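Local coordinates for protein ketosynthase (Streptomyces sp. MSC090213JE08, PDB 6KXD) that forms, with a partner subunit, the ishigamide ketosynthase/chain length factor of a highly reducing type II polyketide synthase, which probably elongates acyl chains on carrier protein, at residues W214-A219 against V360-A365; V291-P296 against R301-A306; V202-E207 against S332-I337. All coordinates share one frame; numbering follows the deposited sequence.

Interaction 1 of 3, residues W214-A219 against V360-A365; sequences WFEHTA and VDRDGA
A bulged beta-hairpin turn reaches the C-terminal part of helix 210-219 through Arg-362, which meets Glu-216 and Ala-219. Strands 354-360 and 365-373 run antiparallel in the C-terminal half of this thiolase-type fold, and the residues joining them, Asp-361 to Gly-364, form a type I turn closed by Gly-364 N to Asp-361 O at 3.0 Å. Asp-361 N also bonds to Ala-365 O, and Gly-364 has the positive phi of a G1 bulge, so the connection is a classic bulged hairpin. An Asx turn overlaps it, Asp-361 OD2 accepting from Asp-363 N at 3.2 Å.

From the second position of this turn, Arg-362 alone bridges to the helix. CG lies anti to the backbone N (chi1 166°), which sends the chain out of the turn, and bends at chi2 and chi3 bring the guanidinium over Ala-219. The methyl CB of Ala-219 sits against one face, offset toward the rim, 3.6 Å from Arg-362 NH2. Glu-216 comes from one helical turn back and takes the edge of the same group: its chain, bent at chi2, passes Arg-362 in the opposite direction. Carboxylate and guanidinium planes are 24° apart; Glu-216 OE2 lies near the guanidinium plane, but the donor stands out of the carboxylate plane. Only NH2 takes part in the salt bridge; it is hydrogen-bonded to Glu-216 OE2, while OE1 lies almost as near.

Both segments face the other ketosynthase chain. Asp-363 OD1 makes a salt bridge with Arg-147 of that neighbouring subunit, whose Arg-141 bonds to Ala-219 O, so the small patch borders the dimer interface. The salt bridge itself is far from straight: Arg-362 NH2 donates to the syn side of Glu-216 OE2 at 3.2 Å, with an N-H...O angle of 138°.

Interaction 2 of 3, residues V291-P296 against R301-A306; sequences VPCAAP and RAEHEA
Glu-303 points its extended side chain from the helix straight at the backbone of Pro-292 and Cys-293. With CG anti to the backbone N (chi1 169°) and the chain stretched beyond it, the carboxylate reaches the loop end-on. OE2 accepts from Cys-293 N at 3.1 Å in a nearly straight bond (167°), though the donor stands above the carboxylate plane, 41° out of it. OE1 is turned toward Ala-294 N, where the direct bond is weak at 3.5 Å; a water that donates to Glu-303 OE1 at 2.7 Å, and weakly accepts from Ala-294 N, supplements it. Alongside, the ring of Pro-292 lies against the same carboxylate, CB 3.6 Å from Glu-303 CD.

The loop leads from strand 287-291 into helix 298-310, the strand-to-helix connection of the C-terminal half of the thiolase-type fold, so the helix ties back to the backbone that introduces it. Were Glu-303 replaced by an alanine, Cys-293 N would probably lose its acceptor, the water its carboxylate partner, and a gap would be likely to open beside the Pro-292 ring.

On the loop side, Cys-293 SG lies between its own backbone N and carbonyl carbon, from where it accepts a weak bond from Ala-295 N at 3.6 Å. At the periphery, Pro-292 CG approaches His-304 ND1 obliquely at 4.2 Å.

Interaction 3 of 3, residues V202-E207 against S332-I337; sequences VGSAEE and SASFQI
Ser-204 and Ser-334 meet hydroxyl to hydroxyl, and nearly all of the direct contact between strand 199-206 and helix 332-344 is concentrated there. Ser-334 OG donates to Ser-204 OG at 2.7 Å. Both CB atoms point across the gap; on Ser-334, OG stands beside the backbone N and anti to the carbonyl carbon (chi1 -63°), which swings it onto the strand. There it also rests 3.5 Å from Gly-203 C. The backbones come nearest at this point, with Gly-203 CA and Ser-334 CA 5.8 Å apart.

Away from this point the two segments separate. Val-202 makes no contact with the helix segment and Ala-205 points the other way, toward Leu-87 and Cys-233; Phe-335 makes no contact with the strand segment, and its ring meets Phe-38. This looser part is not a solvent side: the touching residues are all buried, and other elements fill in, with Phe-236 of strand 229-240 packing on Ser-334 and Ser-180 of helix 180-193 on Ser-204. The setting is the interior of the thiolase-type fold, where helices lie sandwiched between the sheets of the two halves.

The two buried hydroxyls are paired one after the other. Ser-204 OG, having accepted from Ser-334, bonds to Ala-330 O just before the helix, and within the helix Ser-332 OG donates to Gln-336 OE1 at 2.6 Å. The relay from Ser-334 through Ser-204 to a main-chain carbonyl fixes both hydroxyls in direction and gives each of these two oxygens a partner without a charge.

Overall arrangement
Interaction 3 lies at the centre of the chain and is wholly buried; the centres of interactions 1 and 2 each lie about 16 Å from the chain centre, both only partly buried. Chemistry follows place: paired neutral hydroxyls inside, a carboxylate bonded to one loop amide, with a second bond that is weak and water-assisted, in interaction 2, and a charged pair beside the neighbouring subunit in interaction 1. Interactions 1 and 3 use consecutive elements, strand 199-206 and helix 210-219, but do not touch. Interaction 2 adjoins both others: Gln-336 NE2 of interaction 3 probably bonds to Val-291 O at 2.8 Å, while Val-360 of interaction 1 packs its N 3.5 Å from Cys-293 SG.

Interaction 1 of 3, residues W214-A219 against V360-A365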
# COMPACT_ATOMS: atom_id res chain seq x y z
N TRP B 214 9.02 20.01 6.57
CA TRP B 214 8.78 21.12 5.60
C TRP B 214 7.54 20.85 4.76
O TRP B 214 6.74 21.75 4.51
CB TRP B 214 10.04 21.33 4.75
CG TRP B 214 11.06 22.12 5.49
CD1 TRP B 214 12.24 21.70 6.02
CD2 TRP B 214 10.94 23.52 5.83
NE1 TRP B 214 12.86 22.73 6.66
CE2 TRP B 214 12.10 23.86 6.56
CE3 TRP B 214 9.96 24.49 5.60
CZ2 TRP B 214 12.31 25.15 7.05
CZ3 TRP B 214 10.18 25.77 6.08
CH2 TRP B 214 11.32 26.08 6.81
N PHE B 215 7.32 19.59 4.34
CA PHE B 215 6.17 19.33 3.51
C PHE B 215 4.88 19.53 4.30
O PHE B 215 3.89 20.04 3.76
CB PHE B 215 6.20 17.93 2.91
CG PHE B 215 7.16 17.76 1.76
CD1 PHE B 215 7.74 18.85 1.14
CD2 PHE B 215 7.49 16.49 1.31
CE1 PHE B 215 8.62 18.68 0.08
CE2 PHE B 215 8.37 16.33 0.25
CZ PHE B 215 8.91 17.43 -0.38
N GLU B 216 4.90 19.08 5.55
CA GLU B 216 3.75 19.24 6.44
C GLU B 216 3.43 20.72 6.60
O GLU B 216 2.27 21.10 6.60
CB GLU B 216 4.04 18.66 7.82
CG GLU B 216 3.83 17.15 7.86
CD GLU B 216 2.42 16.73 7.49
OE1 GLU B 216 1.48 17.10 8.23
OE2 GLU B 216 2.27 16.08 6.44
N HIS B 217 4.47 21.50 6.88
CA HIS B 217 4.33 22.95 7.07
C HIS B 217 3.71 23.58 5.81
O HIS B 217 2.78 24.37 5.90
CB HIS B 217 5.68 23.58 7.43
CG HIS B 217 5.74 25.06 7.23
ND1 HIS B 217 5.24 25.95 8.16
CD2 HIS B 217 6.25 25.80 6.22
CE1 HIS B 217 5.43 27.18 7.72
NE2 HIS B 217 6.03 27.12 6.52
N THR B 218 4.21 23.17 4.64
CA THR B 218 3.72 23.66 3.38
C THR B 218 2.23 23.32 3.23
O THR B 218 1.47 24.16 2.81
CB THR B 218 4.50 23.08 2.19
OG1 THR B 218 5.90 23.24 2.41
CG2 THR B 218 4.14 23.71 0.87
N ALA B 219 1.85 22.07 3.58
CA ALA B 219 0.50 21.55 3.40
C ALA B 219 -0.48 22.17 4.40
O ALA B 219 -1.70 22.13 4.16
CB ALA B 219 0.49 20.04 3.51
N VAL B 360 -8.37 10.42 11.80
CA VAL B 360 -8.71 11.17 10.60
C VAL B 360 -7.42 11.60 9.93
O VAL B 360 -6.45 11.89 10.55
CB VAL B 360 -9.60 12.39 10.93
CG1 VAL B 360 -10.87 11.89 11.57
CG2 VAL B 360 -8.90 13.40 11.84
N ASP B 361 -7.46 11.60 8.61
CA ASP B 361 -6.31 11.88 7.85
C ASP B 361 -6.66 13.03 6.92
O ASP B 361 -7.82 13.21 6.50
CB ASP B 361 -5.86 10.61 7.15
CG ASP B 361 -4.56 10.81 6.40
OD1 ASP B 361 -3.54 11.02 7.10
OD2 ASP B 361 -4.59 10.81 5.15
N ARG B 362 -5.64 13.82 6.57
CA ARG B 362 -5.85 14.95 5.69
C ARG B 362 -6.50 14.49 4.38
O ARG B 362 -7.35 15.15 3.88
CB ARG B 362 -4.54 15.67 5.35
CG ARG B 362 -4.68 16.62 4.17
CD ARG B 362 -3.87 17.89 4.27
NE ARG B 362 -2.71 17.74 5.13
CZ ARG B 362 -1.62 17.07 4.83
NH1 ARG B 362 -1.59 16.27 3.77
NH2 ARG B 362 -0.55 17.22 5.58
N ASP B 363 -6.10 13.33 3.87
CA ASP B 363 -6.50 12.91 2.54
C ASP B 363 -7.96 12.42 2.54
O ASP B 363 -8.40 11.93 1.52
CB ASP B 363 -5.48 11.92 1.98
CG ASP B 363 -4.07 12.53 1.84
OD1 ASP B 363 -3.96 13.77 1.68
OD2 ASP B 363 -3.09 11.77 1.90
N GLY B 364 -8.70 12.59 3.66
CA GLY B 364 -10.19 12.45 3.71
C GLY B 364 -10.68 11.20 4.46
O GLY B 364 -11.87 11.08 4.82
N ALA B 365 -9.77 10.28 4.75
CA ALA B 365 -10.11 9.01 5.37
C ALA B 365 -10.43 9.18 6.86
O ALA B 365 -9.83 9.99 7.56
CB ALA B 365 -8.99 8.03 5.18

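Interaction 2 of 3, residues V291-P296 against R301-A306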
# COMPACT_ATOMS: atom_id res chain seq x y z
N VAL B 291 -9.75 6.99 22.26
CA VAL B 291 -8.49 7.62 21.94
C VAL B 291 -8.57 8.14 20.52
O VAL B 291 -8.43 7.39 19.56
CB VAL B 291 -7.30 6.67 22.13
CG1 VAL B 291 -6.03 7.42 21.87
CG2 VAL B 291 -7.28 6.06 23.53
N PRO B 292 -8.85 9.45 20.38
CA PRO B 292 -8.84 10.13 19.09
C PRO B 292 -7.39 10.37 18.68
O PRO B 292 -6.53 10.33 19.53
CB PRO B 292 -9.56 11.47 19.36
CG PRO B 292 -9.57 11.64 20.85
CD PRO B 292 -9.23 10.31 21.50
N CYS B 293 -7.15 10.69 17.40
CA CYS B 293 -5.78 10.88 16.96
C CYS B 293 -5.27 12.27 17.34
O CYS B 293 -4.08 12.52 17.30
CB CYS B 293 -5.62 10.65 15.46
SG CYS B 293 -6.52 11.84 14.44
N ALA B 294 -6.18 13.18 17.61
CA ALA B 294 -5.82 14.55 18.07
C ALA B 294 -5.01 15.30 16.99
O ALA B 294 -4.14 16.09 17.32
CB ALA B 294 -5.06 14.43 19.36
N ALA B 295 -5.28 15.01 15.70
CA ALA B 295 -4.65 15.70 14.58
C ALA B 295 -4.80 17.20 14.82
O ALA B 295 -5.88 17.62 15.21
CB ALA B 295 -5.30 15.34 13.29
N PRO B 296 -3.76 18.03 14.60
CA PRO B 296 -3.82 19.47 14.89
C PRO B 296 -4.45 20.23 13.72
O PRO B 296 -3.84 21.12 13.14
CB PRO B 296 -2.33 19.78 15.14
CG PRO B 296 -1.65 18.92 14.10
CD PRO B 296 -2.43 17.62 14.10
N ARG B 301 -10.09 18.55 15.41
CA ARG B 301 -10.94 19.19 16.38
C ARG B 301 -12.35 18.61 16.28
O ARG B 301 -12.96 18.41 17.30
CB ARG B 301 -10.94 20.71 16.21
CG ARG B 301 -9.64 21.34 16.69
CD ARG B 301 -9.54 22.85 16.48
NE ARG B 301 -9.68 23.26 15.08
CZ ARG B 301 -8.69 23.38 14.18
NH1 ARG B 301 -7.45 23.03 14.46
NH2 ARG B 301 -8.98 23.88 12.99
N ALA B 302 -12.83 18.40 15.06
CA ALA B 302 -14.12 17.89 14.79
C ALA B 302 -14.20 16.46 15.35
O ALA B 302 -15.22 16.05 15.88
CB ALA B 302 -14.40 17.93 13.31
N GLU B 303 -13.11 15.69 15.19
CA GLU B 303 -13.06 14.33 15.67
C GLU B 303 -13.23 14.31 17.18
O GLU B 303 -14.04 13.50 17.70
CB GLU B 303 -11.72 13.70 15.28
CG GLU B 303 -11.48 12.37 15.97
CD GLU B 303 -10.00 11.97 15.84
OE1 GLU B 303 -9.14 12.87 15.76
OE2 GLU B 303 -9.75 10.78 15.74
N HIS B 304 -12.49 15.19 17.87
CA HIS B 304 -12.56 15.31 19.28
C HIS B 304 -13.99 15.68 19.70
O HIS B 304 -14.51 15.08 20.63
CB HIS B 304 -11.54 16.31 19.84
CG HIS B 304 -11.61 16.33 21.33
ND1 HIS B 304 -10.91 15.43 22.12
CD2 HIS B 304 -12.37 17.07 22.18
CE1 HIS B 304 -11.19 15.65 23.39
NE2 HIS B 304 -12.09 16.65 23.45
N GLU B 305 -14.58 16.68 19.04
CA GLU B 305 -15.97 17.09 19.39
C GLU B 305 -16.95 15.93 19.18
O GLU B 305 -17.85 15.70 19.98
CB GLU B 305 -16.42 18.33 18.60
CG GLU B 305 -15.74 19.61 19.05
CD GLU B 305 -15.76 19.83 20.56
OE1 GLU B 305 -14.74 19.51 21.23
OE2 GLU B 305 -16.81 20.28 21.07
N ALA B 306 -16.78 15.20 18.08
CA ALA B 306 -17.66 14.07 17.73
C ALA B 306 -17.58 12.99 18.81
O ALA B 306 -18.59 12.46 19.21
CB ALA B 306 -17.32 13.53 16.37
O HOH W 1 -8.94 14.48 17.88

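Interaction 3 of 3, residues V202-E207 against S332-I337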
# COMPACT_ATOMS: atom_id res chain seq x y z
N VAL B 202 1.38 -6.25 12.68
CA VAL B 202 0.55 -5.21 12.10
C VAL B 202 1.01 -3.93 12.76
O VAL B 202 1.09 -3.85 14.01
CB VAL B 202 -0.94 -5.35 12.45
CG1 VAL B 202 -1.79 -4.24 11.81
CG2 VAL B 202 -1.48 -6.71 12.09
N GLY B 203 1.16 -2.87 11.97
CA GLY B 203 1.42 -1.64 12.66
C GLY B 203 1.64 -0.54 11.68
O GLY B 203 1.24 -0.68 10.52
N SER B 204 2.24 0.54 12.17
CA SER B 204 2.42 1.64 11.26
C SER B 204 3.59 2.46 11.77
O SER B 204 3.98 2.32 12.95
CB SER B 204 1.10 2.37 11.14
OG SER B 204 0.71 2.97 12.37
N ALA B 205 4.15 3.34 10.90
CA ALA B 205 5.40 3.98 11.25
C ALA B 205 5.53 5.30 10.51
O ALA B 205 5.13 5.37 9.36
CB ALA B 205 6.56 3.09 10.91
N GLU B 206 6.20 6.25 11.17
CA GLU B 206 6.49 7.51 10.54
C GLU B 206 7.83 8.00 11.04
O GLU B 206 8.07 8.00 12.22
CB GLU B 206 5.42 8.52 10.95
CG GLU B 206 5.46 9.84 10.20
CD GLU B 206 4.82 9.85 8.82
OE1 GLU B 206 3.74 9.25 8.64
OE2 GLU B 206 5.45 10.40 7.89
N GLU B 207 8.73 8.35 10.13
CA GLU B 207 9.99 8.89 10.55
C GLU B 207 9.85 10.42 10.64
O GLU B 207 9.08 11.03 9.93
CB GLU B 207 11.11 8.53 9.58
CG GLU B 207 11.00 9.29 8.27
CD GLU B 207 12.04 8.98 7.21
OE1 GLU B 207 12.85 8.03 7.41
OE2 GLU B 207 11.99 9.64 6.17
N SER B 332 0.25 7.25 14.13
CA SER B 332 -0.84 7.65 15.01
C SER B 332 -1.68 6.47 15.51
O SER B 332 -1.77 6.33 16.70
CB SER B 332 -1.68 8.72 14.39
OG SER B 332 -2.59 9.14 15.36
N ALA B 333 -2.38 5.72 14.64
CA ALA B 333 -3.41 4.80 15.13
C ALA B 333 -2.75 3.67 15.91
O ALA B 333 -3.34 3.14 16.80
CB ALA B 333 -4.31 4.26 14.04
N SER B 334 -1.51 3.31 15.53
CA SER B 334 -0.82 2.27 16.25
C SER B 334 -0.46 2.75 17.66
O SER B 334 -0.58 2.01 18.63
CB SER B 334 0.39 1.81 15.45
OG SER B 334 -0.03 1.24 14.24
N PHE B 335 -0.00 3.99 17.77
CA PHE B 335 0.28 4.59 19.07
C PHE B 335 -1.02 4.67 19.87
O PHE B 335 -1.01 4.37 21.05
CB PHE B 335 0.94 5.94 18.95
CG PHE B 335 2.37 5.91 18.53
CD1 PHE B 335 3.09 4.73 18.51
CD2 PHE B 335 3.00 7.08 18.19
CE1 PHE B 335 4.42 4.72 18.13
CE2 PHE B 335 4.33 7.07 17.80
CZ PHE B 335 5.04 5.89 17.82
N GLN B 336 -2.14 4.89 19.17
CA GLN B 336 -3.42 4.99 19.88
C GLN B 336 -3.84 3.65 20.50
O GLN B 336 -4.22 3.61 21.68
CB GLN B 336 -4.50 5.54 18.95
CG GLN B 336 -4.24 6.99 18.64
CD GLN B 336 -5.06 7.41 17.46
OE1 GLN B 336 -4.54 7.76 16.42
NE2 GLN B 336 -6.35 7.35 17.62
N ILE B 337 -3.73 2.59 19.71
CA ILE B 337 -4.01 1.27 20.13
C ILE B 337 -3.02 0.91 21.25
O ILE B 337 -3.42 0.42 22.27
CB ILE B 337 -3.99 0.29 18.96
CG1 ILE B 337 -5.14 0.54 17.99
CG2 ILE B 337 -4.02 -1.12 19.52
CD1 ILE B 337 -5.06 -0.25 16.72